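Local coordinates for GDSL-like protein (Roseburia intestinalis L1-82, PDB 6HFZ) that removes acetyl groups from acetylated mannans, working as a two-domain carbohydrate esterase of the SGNH hydrolase type, at residues Thr82-Gly87 against Val109-Thr114; Pro300-Glu305 against Glu355-Pro360; Pro51-Ala56 against Pro194-His199; Ala159-Leu164 against Ala228-Asn233; Leu17-Lys22 against Thr133-Leu138. One frame throughout, in Å; residues are numbered along the deposited sequence.

How the interactions relate
Interaction 1 lies at the bound acetate, beside the probable catalytic triad. Interactions 3, 4 and 5 involve the alpha/beta domain, their centres about 21, 17 and 23 Å from its own. Interaction 3 joins the starts of two helices, interaction 5 seats a helix on a strand of the central sheet, and interaction 4 ties a helix end to the segment leading to the beta domain. Interactions 4 and 5 touch through L164 CD1 and V137 CG1, 4.2 Å apart. Interaction 2 belongs to the beta domain, with its centre about 27 Å from that of interaction 1 and 47 Å from that of interaction 5.

Interaction 1: Thr82-Gly87 against Val109-Thr114; sequences TTSQFG and VNDDST. With ACT (acetate ion), chain E.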
# COMPACT_ATOMS: atom_id res chain seq x y z
N THR A 82 -0.95 -0.66 -5.91
CA THR A 82 -0.05 -1.41 -5.05
C THR A 82 -0.73 -1.79 -3.73
O THR A 82 -1.75 -1.23 -3.32
CB THR A 82 1.27 -0.68 -4.78
OG1 THR A 82 1.01 0.43 -3.96
CG2 THR A 82 1.98 -0.27 -6.06
N THR A 83 -0.12 -2.78 -3.06
CA THR A 83 -0.75 -3.53 -1.96
C THR A 83 0.01 -3.30 -0.66
O THR A 83 1.09 -2.65 -0.66
CB THR A 83 -0.72 -5.04 -2.29
OG1 THR A 83 0.62 -5.53 -2.27
CG2 THR A 83 -1.35 -5.34 -3.63
N SER A 84 -0.46 -3.95 0.41
CA SER A 84 0.20 -3.92 1.70
C SER A 84 1.54 -4.65 1.63
O SER A 84 2.40 -4.39 2.47
CB SER A 84 -0.67 -4.51 2.78
OG SER A 84 -0.91 -5.90 2.57
N GLN A 85 1.72 -5.54 0.64
CA GLN A 85 3.05 -6.22 0.46
C GLN A 85 4.11 -5.17 0.05
O GLN A 85 5.21 -5.17 0.60
CB GLN A 85 2.92 -7.40 -0.51
CG GLN A 85 4.19 -8.22 -0.66
CD GLN A 85 3.90 -9.47 -1.45
OE1 GLN A 85 2.80 -9.66 -1.97
NE2 GLN A 85 4.89 -10.35 -1.60
N PHE A 86 3.77 -4.26 -0.86
CA PHE A 86 4.71 -3.15 -1.14
C PHE A 86 4.77 -2.20 0.06
O PHE A 86 5.84 -1.73 0.46
CB PHE A 86 4.35 -2.48 -2.44
CG PHE A 86 5.28 -1.37 -2.89
CD1 PHE A 86 6.64 -1.39 -2.58
CD2 PHE A 86 4.81 -0.34 -3.67
CE1 PHE A 86 7.49 -0.38 -3.02
CE2 PHE A 86 5.66 0.66 -4.11
CZ PHE A 86 7.00 0.63 -3.79
N GLY A 87 3.60 -1.96 0.70
CA GLY A 87 3.54 -1.05 1.86
C GLY A 87 4.54 -1.37 2.97
O GLY A 87 5.20 -0.46 3.51
N VAL A 109 -8.98 -2.50 -0.97
CA VAL A 109 -9.39 -2.80 -2.34
C VAL A 109 -8.16 -2.89 -3.25
O VAL A 109 -8.26 -2.77 -4.51
CB VAL A 109 -10.41 -1.80 -2.90
CG1 VAL A 109 -11.77 -1.96 -2.20
CG2 VAL A 109 -9.95 -0.35 -2.82
N ASN A 110 -6.99 -3.12 -2.65
CA ASN A 110 -5.77 -3.40 -3.39
C ASN A 110 -5.33 -4.84 -3.11
O ASN A 110 -5.18 -5.65 -4.04
CB ASN A 110 -4.64 -2.43 -3.02
CG ASN A 110 -4.86 -1.05 -3.58
OD1 ASN A 110 -5.33 -0.16 -2.87
ND2 ASN A 110 -4.61 -0.89 -4.88
N ASP A 111 -5.19 -5.16 -1.83
CA ASP A 111 -4.95 -6.52 -1.35
C ASP A 111 -6.12 -7.39 -1.83
O ASP A 111 -7.26 -6.96 -1.78
CB ASP A 111 -4.91 -6.61 0.18
CG ASP A 111 -3.68 -5.97 0.80
OD1 ASP A 111 -2.99 -5.17 0.08
OD2 ASP A 111 -3.40 -6.27 1.97
N ASP A 112 -5.82 -8.63 -2.26
CA ASP A 112 -6.87 -9.67 -2.41
C ASP A 112 -7.22 -10.20 -1.01
O ASP A 112 -6.43 -10.05 -0.07
CB ASP A 112 -6.40 -10.82 -3.30
CG ASP A 112 -6.13 -10.44 -4.75
OD1 ASP A 112 -6.87 -9.59 -5.28
OD2 ASP A 112 -5.18 -11.02 -5.34
N SER A 113 -8.45 -10.75 -0.85
CA SER A 113 -8.90 -11.21 0.47
C SER A 113 -8.41 -12.63 0.73
O SER A 113 -9.18 -13.61 0.66
CB SER A 113 -10.41 -11.11 0.63
OG SER A 113 -10.76 -11.05 2.02
N THR A 114 -7.10 -12.76 1.02
CA THR A 114 -6.44 -14.04 1.07
C THR A 114 -5.54 -14.07 2.28
O THR A 114 -5.14 -13.02 2.77
CB THR A 114 -5.62 -14.35 -0.20
OG1 THR A 114 -4.56 -13.40 -0.31
CG2 THR A 114 -6.48 -14.42 -1.45
C ACT E . -5.95 1.29 -6.89
O ACT E . -6.15 1.36 -8.14
OXT ACT E . -4.83 1.36 -6.38
CH3 ACT E . -7.08 1.09 -5.93
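S84 and D111 are joined by a pair of hydrogen bonds, one to each carboxylate oxygen. The backbone N of S84 donates to OD1 of D111 over 2.8 Å, nearly straight at 169°, and uses the syn lone pair. OG of S84 donates to OD2 of D111 at 2.6 Å, again on the syn side but 20° out of the carboxylate plane. The hydroxyl can share the carboxylate with its own amide because OG sits between the backbone N and the carbonyl carbon (chi1 65°). OG is also bonded to T120, and OD2 to H155.

Van der Waals contacts continue the join. CB of T83, the N-cap of helix 84-96, rests 3.3 Å from OD1 of D111, and its methyl CG2 is 3.9 Å from the carbonyl O of N110.

A third hydrogen bond goes to the ligand: ND2 of N110 donates to OXT of the acetate at 2.7 Å. S41 N, G81 N and H193 NE2 also bind this acetate, which probably comes from the crystallisation liquor. The site is consistent with the oxyanion hole of SGNH hydrolases, where a serine N, a glycine N and an asparagine amide meet.

An aspartate suits a helix start, whose N-H groups and dipole would probably steady its charge. D111 probably acts as a second-shell residue, helping to hold the loop that presents N110 to the acetate.

Interaction 2: Pro300-Glu305 against Glu355-Pro360; sequences PAPVAE and ENDAVP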
# COMPACT_ATOMS: atom_id res chain seq x y z
N PRO A 300 4.72 -3.24 -28.13
CA PRO A 300 5.04 -4.37 -27.28
C PRO A 300 6.21 -4.04 -26.33
O PRO A 300 6.83 -2.99 -26.43
CB PRO A 300 5.42 -5.50 -28.25
CG PRO A 300 5.99 -4.79 -29.45
CD PRO A 300 5.54 -3.35 -29.36
N ALA A 301 6.47 -4.96 -25.40
CA ALA A 301 7.53 -4.85 -24.41
C ALA A 301 8.17 -6.22 -24.19
O ALA A 301 7.65 -7.26 -24.62
CB ALA A 301 6.95 -4.31 -23.13
N PRO A 302 9.36 -6.27 -23.56
CA PRO A 302 10.08 -7.51 -23.35
C PRO A 302 9.44 -8.41 -22.30
O PRO A 302 8.54 -7.98 -21.55
CB PRO A 302 11.44 -7.07 -22.81
CG PRO A 302 11.58 -5.67 -23.28
CD PRO A 302 10.17 -5.12 -23.14
N VAL A 303 9.90 -9.66 -22.31
CA VAL A 303 9.56 -10.67 -21.32
C VAL A 303 10.86 -11.11 -20.67
O VAL A 303 11.88 -11.24 -21.36
CB VAL A 303 8.83 -11.86 -21.97
CG1 VAL A 303 8.50 -12.92 -20.93
CG2 VAL A 303 7.58 -11.41 -22.73
N ALA A 304 10.84 -11.27 -19.35
CA ALA A 304 11.97 -11.79 -18.59
C ALA A 304 11.55 -13.05 -17.84
O ALA A 304 10.38 -13.36 -17.76
CB ALA A 304 12.49 -10.75 -17.64
N GLU A 305 12.54 -13.70 -17.22
CA GLU A 305 12.34 -14.78 -16.28
C GLU A 305 13.19 -14.48 -15.04
O GLU A 305 14.28 -13.82 -15.10
CB GLU A 305 12.67 -16.12 -16.93
CG GLU A 305 14.16 -16.41 -17.02
CD GLU A 305 14.56 -17.68 -17.79
OE1 GLU A 305 13.67 -18.56 -17.98
OE2 GLU A 305 15.76 -17.75 -18.22
N GLU A 355 11.57 -6.20 -32.18
CA GLU A 355 12.29 -5.15 -32.90
C GLU A 355 11.66 -3.79 -32.57
O GLU A 355 12.36 -2.79 -32.38
CB GLU A 355 12.26 -5.45 -34.40
CG GLU A 355 13.61 -5.31 -35.07
CD GLU A 355 14.25 -3.93 -34.95
OE1 GLU A 355 15.48 -3.88 -34.76
OE2 GLU A 355 13.51 -2.92 -35.04
N ASN A 356 10.33 -3.79 -32.45
CA ASN A 356 9.53 -2.58 -32.25
C ASN A 356 9.16 -2.37 -30.76
O ASN A 356 8.13 -1.78 -30.48
CB ASN A 356 8.26 -2.64 -33.11
CG ASN A 356 7.37 -3.84 -32.85
OD1 ASN A 356 7.85 -4.93 -32.51
ND2 ASN A 356 6.07 -3.66 -33.03
N ASP A 357 9.96 -2.85 -29.80
CA ASP A 357 9.59 -2.69 -28.37
C ASP A 357 9.47 -1.20 -28.05
O ASP A 357 10.36 -0.43 -28.39
CB ASP A 357 10.61 -3.37 -27.44
CG ASP A 357 10.31 -4.85 -27.19
OD1 ASP A 357 9.14 -5.26 -27.35
OD2 ASP A 357 11.24 -5.58 -26.87
N ALA A 358 8.36 -0.81 -27.42
CA ALA A 358 8.04 0.63 -27.11
C ALA A 358 8.88 1.13 -25.93
O ALA A 358 9.19 2.33 -25.78
CB ALA A 358 6.56 0.76 -26.82
N VAL A 359 9.20 0.19 -25.03
CA VAL A 359 9.90 0.48 -23.80
C VAL A 359 10.83 -0.69 -23.49
O VAL A 359 10.58 -1.84 -23.88
CB VAL A 359 8.93 0.67 -22.61
CG1 VAL A 359 8.01 1.88 -22.77
CG2 VAL A 359 8.12 -0.58 -22.32
N PRO A 360 11.88 -0.43 -22.71
CA PRO A 360 12.71 -1.50 -22.16
C PRO A 360 11.96 -2.16 -20.99
O PRO A 360 10.95 -1.64 -20.52
CB PRO A 360 13.94 -0.78 -21.63
CG PRO A 360 13.42 0.60 -21.28
CD PRO A 360 12.34 0.90 -22.30
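P300 and A358 share the one hydrogen bond of this contact: N of A358 donates to O of P300 at 2.8 Å, with an N-H...O angle of 167°. The same carbonyl oxygen receives a CA-H...O contact from D357, whose CA is 3.4 Å away.

Proline rings supply most of the packing. The ring of P300, which follows a cis peptide bond, crosses the side chain of N356 at about a right angle, and its CD comes within 3.2 Å of the N356 carbonyl O. CD of P302 approaches O of V359 at 3.4 Å, while CG of P302 is 3.6 Å from OD2 of D357. The carboxylate of D357 lies over the A301 backbone, with OD1 bonded to H354.

The purely apolar part is small: CB of A301 meets CG2 of V359 at 4.0 Å.

Prolines suit this junction because they pack while offering no N-H that would need an acceptor. The contact ties the lead-in to strand 303-308, in one antiparallel sheet, to the lead-in to strand 361-370, in the other. Its chemistry is economical, one straight bond plus ring packing, and the buried O of V359 is left without a polar partner.

Interaction 3: Pro51-Ala56 against Pro194-His199; sequences PELCYA and PNDAGH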
# COMPACT_ATOMS: atom_id res chain seq x y z
N PRO A 51 -6.17 17.79 -6.09
CA PRO A 51 -5.58 17.20 -4.88
C PRO A 51 -6.29 17.55 -3.57
O PRO A 51 -6.31 16.75 -2.67
CB PRO A 51 -4.18 17.81 -4.87
CG PRO A 51 -3.88 17.97 -6.32
CD PRO A 51 -5.17 18.53 -6.88
N GLU A 52 -6.90 18.74 -3.50
CA GLU A 52 -7.53 19.19 -2.28
C GLU A 52 -8.89 18.50 -2.07
O GLU A 52 -9.48 18.67 -1.00
CB GLU A 52 -7.73 20.71 -2.27
CG GLU A 52 -6.42 21.50 -2.32
CD GLU A 52 -5.71 21.51 -3.67
OE1 GLU A 52 -6.37 21.28 -4.71
OE2 GLU A 52 -4.49 21.73 -3.66
N LEU A 53 -9.39 17.72 -3.04
CA LEU A 53 -10.73 17.14 -2.95
C LEU A 53 -10.67 15.60 -2.79
O LEU A 53 -11.69 14.94 -2.89
CB LEU A 53 -11.50 17.52 -4.21
CG LEU A 53 -11.83 19.01 -4.34
CD1 LEU A 53 -12.61 19.27 -5.62
CD2 LEU A 53 -12.62 19.50 -3.13
N CYS A 54 -9.47 15.01 -2.56
CA CYS A 54 -9.42 13.58 -2.25
C CYS A 54 -9.73 13.39 -0.76
O CYS A 54 -9.66 14.33 0.02
CB CYS A 54 -8.09 12.95 -2.63
SG CYS A 54 -6.66 13.45 -1.66
N TYR A 55 -10.06 12.15 -0.37
CA TYR A 55 -10.52 11.87 1.00
C TYR A 55 -9.40 12.27 1.97
O TYR A 55 -9.66 12.77 3.04
CB TYR A 55 -11.01 10.42 1.16
CG TYR A 55 -9.94 9.44 1.57
CD1 TYR A 55 -9.50 9.39 2.87
CD2 TYR A 55 -9.39 8.55 0.66
CE1 TYR A 55 -8.49 8.53 3.26
CE2 TYR A 55 -8.40 7.67 1.04
CZ TYR A 55 -7.91 7.69 2.33
OH TYR A 55 -6.86 6.89 2.71
N ALA A 56 -8.13 11.97 1.61
CA ALA A 56 -7.00 12.18 2.49
C ALA A 56 -6.87 13.67 2.86
O ALA A 56 -6.73 14.01 4.01
CB ALA A 56 -5.71 11.63 1.89
N PRO A 194 -13.20 6.63 -6.52
CA PRO A 194 -14.23 7.66 -6.30
C PRO A 194 -13.91 8.95 -7.06
O PRO A 194 -12.75 9.28 -7.28
CB PRO A 194 -14.20 7.95 -4.79
CG PRO A 194 -13.37 6.82 -4.21
CD PRO A 194 -12.41 6.40 -5.31
N ASN A 195 -14.96 9.62 -7.52
CA ASN A 195 -14.84 11.00 -8.06
C ASN A 195 -14.89 11.97 -6.88
O ASN A 195 -14.73 11.57 -5.72
CB ASN A 195 -15.94 11.27 -9.08
CG ASN A 195 -17.34 11.21 -8.53
OD1 ASN A 195 -17.54 11.18 -7.31
ND2 ASN A 195 -18.33 11.18 -9.43
N ASP A 196 -15.10 13.28 -7.14
CA ASP A 196 -15.11 14.22 -6.04
C ASP A 196 -16.21 13.91 -5.01
O ASP A 196 -15.96 13.99 -3.78
CB ASP A 196 -15.30 15.64 -6.58
CG ASP A 196 -14.11 16.17 -7.35
OD1 ASP A 196 -12.99 15.63 -7.19
OD2 ASP A 196 -14.33 17.16 -8.08
N ALA A 197 -17.42 13.62 -5.51
CA ALA A 197 -18.58 13.32 -4.69
C ALA A 197 -18.28 12.08 -3.82
O ALA A 197 -18.57 12.08 -2.62
CB ALA A 197 -19.81 13.10 -5.53
N GLY A 198 -17.67 11.07 -4.44
CA GLY A 198 -17.32 9.84 -3.73
C GLY A 198 -16.25 10.06 -2.66
O GLY A 198 -16.37 9.54 -1.54
N HIS A 199 -15.19 10.82 -3.01
CA HIS A 199 -14.15 11.17 -2.04
C HIS A 199 -14.75 11.92 -0.85
O HIS A 199 -14.30 11.71 0.28
CB HIS A 199 -12.99 11.98 -2.66
CG HIS A 199 -11.96 11.10 -3.29
ND1 HIS A 199 -11.02 10.43 -2.53
CD2 HIS A 199 -11.76 10.72 -4.58
CE1 HIS A 199 -10.28 9.69 -3.35
NE2 HIS A 199 -10.67 9.89 -4.59
O HOH W 1 -14.26 15.71 -2.85
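Two helix starts of the SGNH domain, those of helices 55-66 and 196-215, come together where L53, C54 and Y55 meet H199. N of Y55 donates to ND1 of H199 at 2.9 Å. The bond is bent, 142° at the hydrogen, and the donor stands 36° out of the imidazole plane.

CA of C54 lies over one face of the imidazole, 3.9 Å from the ring centroid, in a CH-pi contact, and CB of P194 covers the opposite face toward the rim. Beside the ring, O of L53 approaches CB of H199 at 3.2 Å and takes a hydrogen from a water at 2.7 Å; the same water donates to O of D196 at 2.6 Å. CD1 of L53 passes 3.7 Å from OD2 of D196, an oxygen bonded to S49.

A histidine suits the place because it is flat enough to fit between C54 and P194 and has two ring nitrogens, ND1 and NE2, that can meet two backbone groups. NE2 binds the carbonyl O of S46 while ND1 accepts from Y55, which is consistent with a neutral ring protonated on NE2.

Interaction 4: Ala159-Leu164 against Ala228-Asn233; sequences ARHYNL and APLTKN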
# COMPACT_ATOMS: atom_id res chain seq x y z
N ALA A 159 -7.31 -5.87 12.53
CA ALA A 159 -7.86 -4.79 13.31
C ALA A 159 -8.22 -5.27 14.73
O ALA A 159 -7.88 -4.59 15.70
CB ALA A 159 -9.07 -4.20 12.64
N ARG A 160 -8.89 -6.42 14.83
CA ARG A 160 -9.43 -6.88 16.14
C ARG A 160 -8.25 -7.43 16.96
O ARG A 160 -8.18 -7.20 18.20
CB ARG A 160 -10.55 -7.89 15.89
CG ARG A 160 -11.86 -7.26 15.42
CD ARG A 160 -13.00 -8.25 15.30
NE ARG A 160 -12.72 -9.34 14.41
CZ ARG A 160 -12.96 -9.33 13.10
NH1 ARG A 160 -13.45 -8.24 12.50
NH2 ARG A 160 -12.77 -10.45 12.44
N HIS A 161 -7.29 -8.07 16.28
CA HIS A 161 -6.11 -8.68 16.95
C HIS A 161 -5.32 -7.59 17.70
O HIS A 161 -4.84 -7.82 18.82
CB HIS A 161 -5.20 -9.46 16.00
CG HIS A 161 -4.21 -10.34 16.71
ND1 HIS A 161 -4.61 -11.44 17.42
CD2 HIS A 161 -2.86 -10.27 16.82
CE1 HIS A 161 -3.55 -12.02 17.96
NE2 HIS A 161 -2.45 -11.34 17.59
N TYR A 162 -5.19 -6.39 17.10
CA TYR A 162 -4.33 -5.30 17.68
C TYR A 162 -5.17 -4.23 18.37
O TYR A 162 -4.60 -3.24 18.80
CB TYR A 162 -3.40 -4.70 16.62
CG TYR A 162 -2.40 -5.73 16.17
CD1 TYR A 162 -1.30 -5.99 16.97
CD2 TYR A 162 -2.59 -6.53 15.05
CE1 TYR A 162 -0.39 -6.98 16.66
CE2 TYR A 162 -1.67 -7.51 14.71
CZ TYR A 162 -0.57 -7.74 15.53
OH TYR A 162 0.33 -8.74 15.25
N ASN A 163 -6.51 -4.41 18.41
CA ASN A 163 -7.43 -3.42 19.00
C ASN A 163 -7.30 -2.07 18.29
O ASN A 163 -7.23 -1.00 18.95
CB ASN A 163 -7.21 -3.36 20.51
CG ASN A 163 -7.77 -4.59 21.19
OD1 ASN A 163 -8.98 -4.78 21.21
ND2 ASN A 163 -6.92 -5.46 21.71
N LEU A 164 -7.29 -2.09 16.95
CA LEU A 164 -7.20 -0.88 16.17
C LEU A 164 -8.57 -0.41 15.72
O LEU A 164 -9.39 -1.20 15.29
CB LEU A 164 -6.31 -1.07 14.95
CG LEU A 164 -4.85 -1.41 15.24
CD1 LEU A 164 -4.10 -1.67 13.94
CD2 LEU A 164 -4.19 -0.31 16.01
N ALA A 228 1.50 -11.40 20.47
CA ALA A 228 2.16 -12.24 19.49
C ALA A 228 1.38 -12.19 18.18
O ALA A 228 0.16 -12.04 18.21
CB ALA A 228 2.22 -13.67 20.00
N PRO A 229 2.03 -12.32 17.00
CA PRO A 229 1.30 -12.24 15.73
C PRO A 229 0.26 -13.35 15.54
O PRO A 229 0.36 -14.42 16.10
CB PRO A 229 2.37 -12.31 14.63
CG PRO A 229 3.65 -12.76 15.35
CD PRO A 229 3.48 -12.49 16.82
N LEU A 230 -0.79 -13.02 14.79
CA LEU A 230 -1.84 -13.93 14.45
C LEU A 230 -1.41 -14.87 13.31
O LEU A 230 -1.68 -16.06 13.33
CB LEU A 230 -3.05 -13.07 14.07
CG LEU A 230 -4.35 -13.82 13.81
CD1 LEU A 230 -4.75 -14.57 15.09
CD2 LEU A 230 -5.44 -12.86 13.37
N THR A 231 -0.70 -14.35 12.30
CA THR A 231 -0.16 -15.12 11.20
C THR A 231 1.30 -15.50 11.47
O THR A 231 1.85 -15.14 12.52
CB THR A 231 -0.31 -14.35 9.87
OG1 THR A 231 0.71 -13.35 9.83
CG2 THR A 231 -1.67 -13.69 9.77
N LYS A 232 1.92 -16.20 10.52
CA LYS A 232 3.38 -16.51 10.56
C LYS A 232 4.25 -15.22 10.51
O LYS A 232 5.41 -15.24 10.91
CB LYS A 232 3.78 -17.39 9.38
CG LYS A 232 3.21 -18.80 9.42
CD LYS A 232 3.81 -19.67 8.33
CE LYS A 232 3.07 -20.98 8.16
NZ LYS A 232 3.27 -21.89 9.32
N ASN A 233 3.67 -14.12 10.05
CA ASN A 233 4.24 -12.80 10.12
C ASN A 233 5.64 -12.76 9.49
O ASN A 233 6.53 -12.11 10.01
CB ASN A 233 4.27 -12.28 11.56
CG ASN A 233 4.72 -10.85 11.65
OD1 ASN A 233 4.28 -10.01 10.85
ND2 ASN A 233 5.62 -10.58 12.59
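H161 and A228 make the central bond: NE2 of H161 donates to the carbonyl O of A228 at 2.8 Å, almost perfectly straight at 178° and only 3° out of the imidazole plane. CG of H161 is anti to the backbone N (chi1 -166°), the position from which the ring reaches A228. Over one face of the same ring sits L230, its CB 3.8 Å above the centre in a CH-pi contact and its CD1 3.9 Å from ND1 of H161. The imidazole thus uses its edge for a polar partner and its face for an apolar one, a double task that suits histidine.

Y162 supplies the neighbouring surface. CD2 of H161 stands 3.6 Å above one face of the phenol ring, toward its rim, while OH of Y162 lies 3.7 Å from CA of P229.

One step outward, E122 bridges both sides. Its OE1 binds OH of Y162 and N of L230, and its OE2 binds OG1 of T231; R126 also bonds to the phenol oxygen.

Behind H161, helix 152-161 is closed by a Schellman motif. N163 takes positive phi, and N of L164 bonds back to O of A159 at 2.9 Å. The arrangement is a helix C-terminus of the alpha/beta domain holding the segment that runs from helix 196-215 to strand 237-241, the connection by which the chain passes into the beta domain.

Interaction 5: Leu17-Lys22 against Thr133-Leu138; sequences LYRLKK and TKPAVL
NH1 of R19 is gripped by two backbone carbonyls, O of P135 and O of Y129. The bond to O of P135 is 2.8 Å long, with 159° at the hydrogen. That oxygen lies in the guanidinium plane, although the donor stands 40° above the carbonyl plane. The chain of R19 is extended from CG to NE, a reach that suits arginine, and at NE it forms a salt bridge with E223; Y129 adds a cation-pi contact.

K134 covers part of one guanidinium face, its CB 3.8 Å above the plane and toward the rim. Its CD passes 3.7 Å from NH2 of R19, but the chain bends at chi2 and chi4, and NZ ends 5.7 Å from NH2, which should ease the repulsion between like charges. Weak bonds hold NZ to the carbonyls of T130 and S131.

Nearer the backbone, the small side chain of A136 lets the helix come close to the strand: its CB is 3.7 Å from N of L20 and 4.2 Å from CB of L20, while its CA meets CB of R19. Here helix 18-28 packs on the beginning of strand 136-141, a helix-on-sheet layer of the alpha/beta/alpha sandwich of SGNH hydrolases.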
# COMPACT_ATOMS: atom_id res chain seq x y z
N LEU A 17 -8.82 3.56 21.83
CA LEU A 17 -8.62 4.95 21.36
C LEU A 17 -7.54 5.72 22.13
O LEU A 17 -7.41 6.94 21.99
CB LEU A 17 -9.98 5.66 21.47
CG LEU A 17 -11.12 4.93 20.77
CD1 LEU A 17 -12.44 5.60 21.12
CD2 LEU A 17 -10.89 4.90 19.26
N TYR A 18 -6.77 5.03 22.96
CA TYR A 18 -5.71 5.67 23.73
C TYR A 18 -4.83 6.58 22.86
O TYR A 18 -4.65 7.77 23.18
CB TYR A 18 -4.90 4.59 24.45
CG TYR A 18 -3.73 5.13 25.24
CD1 TYR A 18 -3.93 5.89 26.38
CD2 TYR A 18 -2.43 4.90 24.82
CE1 TYR A 18 -2.86 6.38 27.11
CE2 TYR A 18 -1.35 5.39 25.53
CZ TYR A 18 -1.57 6.12 26.68
OH TYR A 18 -0.50 6.58 27.38
N ARG A 19 -4.19 6.04 21.82
CA ARG A 19 -3.24 6.83 21.04
C ARG A 19 -3.93 7.97 20.31
O ARG A 19 -3.46 9.10 20.24
CB ARG A 19 -2.53 5.94 20.01
CG ARG A 19 -1.49 5.01 20.61
CD ARG A 19 -0.68 4.33 19.51
NE ARG A 19 0.21 3.32 20.05
CZ ARG A 19 1.18 2.74 19.36
NH1 ARG A 19 1.39 3.09 18.10
NH2 ARG A 19 1.92 1.80 19.94
N LEU A 20 -5.09 7.65 19.72
CA LEU A 20 -5.80 8.66 18.95
C LEU A 20 -6.23 9.82 19.86
O LEU A 20 -6.11 11.00 19.50
CB LEU A 20 -6.98 7.94 18.28
CG LEU A 20 -7.86 8.80 17.41
CD1 LEU A 20 -7.04 9.72 16.49
CD2 LEU A 20 -8.77 7.89 16.58
N LYS A 21 -6.63 9.50 21.09
CA LYS A 21 -7.08 10.54 22.00
C LYS A 21 -5.86 11.33 22.48
O LYS A 21 -5.96 12.53 22.67
CB LYS A 21 -7.90 9.95 23.15
CG LYS A 21 -9.37 9.70 22.82
CD LYS A 21 -10.05 8.83 23.84
CE LYS A 21 -11.56 8.84 23.74
NZ LYS A 21 -12.17 8.05 24.84
N LYS A 22 -4.71 10.67 22.65
CA LYS A 22 -3.48 11.39 23.01
C LYS A 22 -3.11 12.38 21.91
O LYS A 22 -2.70 13.50 22.18
CB LYS A 22 -2.33 10.41 23.27
CG LYS A 22 -2.23 9.88 24.69
CD LYS A 22 -0.89 9.20 25.02
CE LYS A 22 0.33 9.84 24.36
NZ LYS A 22 1.61 9.29 24.86
N THR A 133 7.69 6.74 16.66
CA THR A 133 6.75 7.79 17.06
C THR A 133 5.45 7.19 17.63
O THR A 133 4.59 7.97 18.09
CB THR A 133 6.46 8.78 15.94
OG1 THR A 133 5.68 8.10 14.95
CG2 THR A 133 7.72 9.36 15.32
N LYS A 134 5.29 5.85 17.65
CA LYS A 134 4.11 5.18 18.27
C LYS A 134 2.84 5.87 17.78
O LYS A 134 2.00 6.32 18.58
CB LYS A 134 4.19 5.21 19.80
CG LYS A 134 5.42 4.51 20.39
CD LYS A 134 5.37 3.03 20.19
CE LYS A 134 6.40 2.25 20.97
NZ LYS A 134 7.64 2.11 20.17
N PRO A 135 2.66 5.96 16.46
CA PRO A 135 1.51 6.68 15.90
C PRO A 135 0.16 6.03 16.20
O PRO A 135 0.06 4.84 16.33
CB PRO A 135 1.77 6.63 14.39
CG PRO A 135 2.54 5.36 14.22
CD PRO A 135 3.48 5.33 15.41
N ALA A 136 -0.87 6.87 16.34
CA ALA A 136 -2.25 6.43 16.26
C ALA A 136 -2.47 5.88 14.85
O ALA A 136 -2.03 6.50 13.87
CB ALA A 136 -3.20 7.56 16.54
N VAL A 137 -3.10 4.71 14.79
CA VAL A 137 -3.36 4.04 13.52
C VAL A 137 -4.87 3.84 13.39
O VAL A 137 -5.52 3.39 14.34
CB VAL A 137 -2.63 2.69 13.45
CG1 VAL A 137 -2.96 1.91 12.18
CG2 VAL A 137 -1.12 2.85 13.58
N LEU A 138 -5.42 4.20 12.22
CA LEU A 138 -6.81 3.98 11.87
C LEU A 138 -6.85 3.21 10.54
O LEU A 138 -6.24 3.67 9.54
CB LEU A 138 -7.51 5.33 11.74
CG LEU A 138 -8.92 5.32 11.15
CD1 LEU A 138 -9.84 4.60 12.10
CD2 LEU A 138 -9.38 6.74 10.88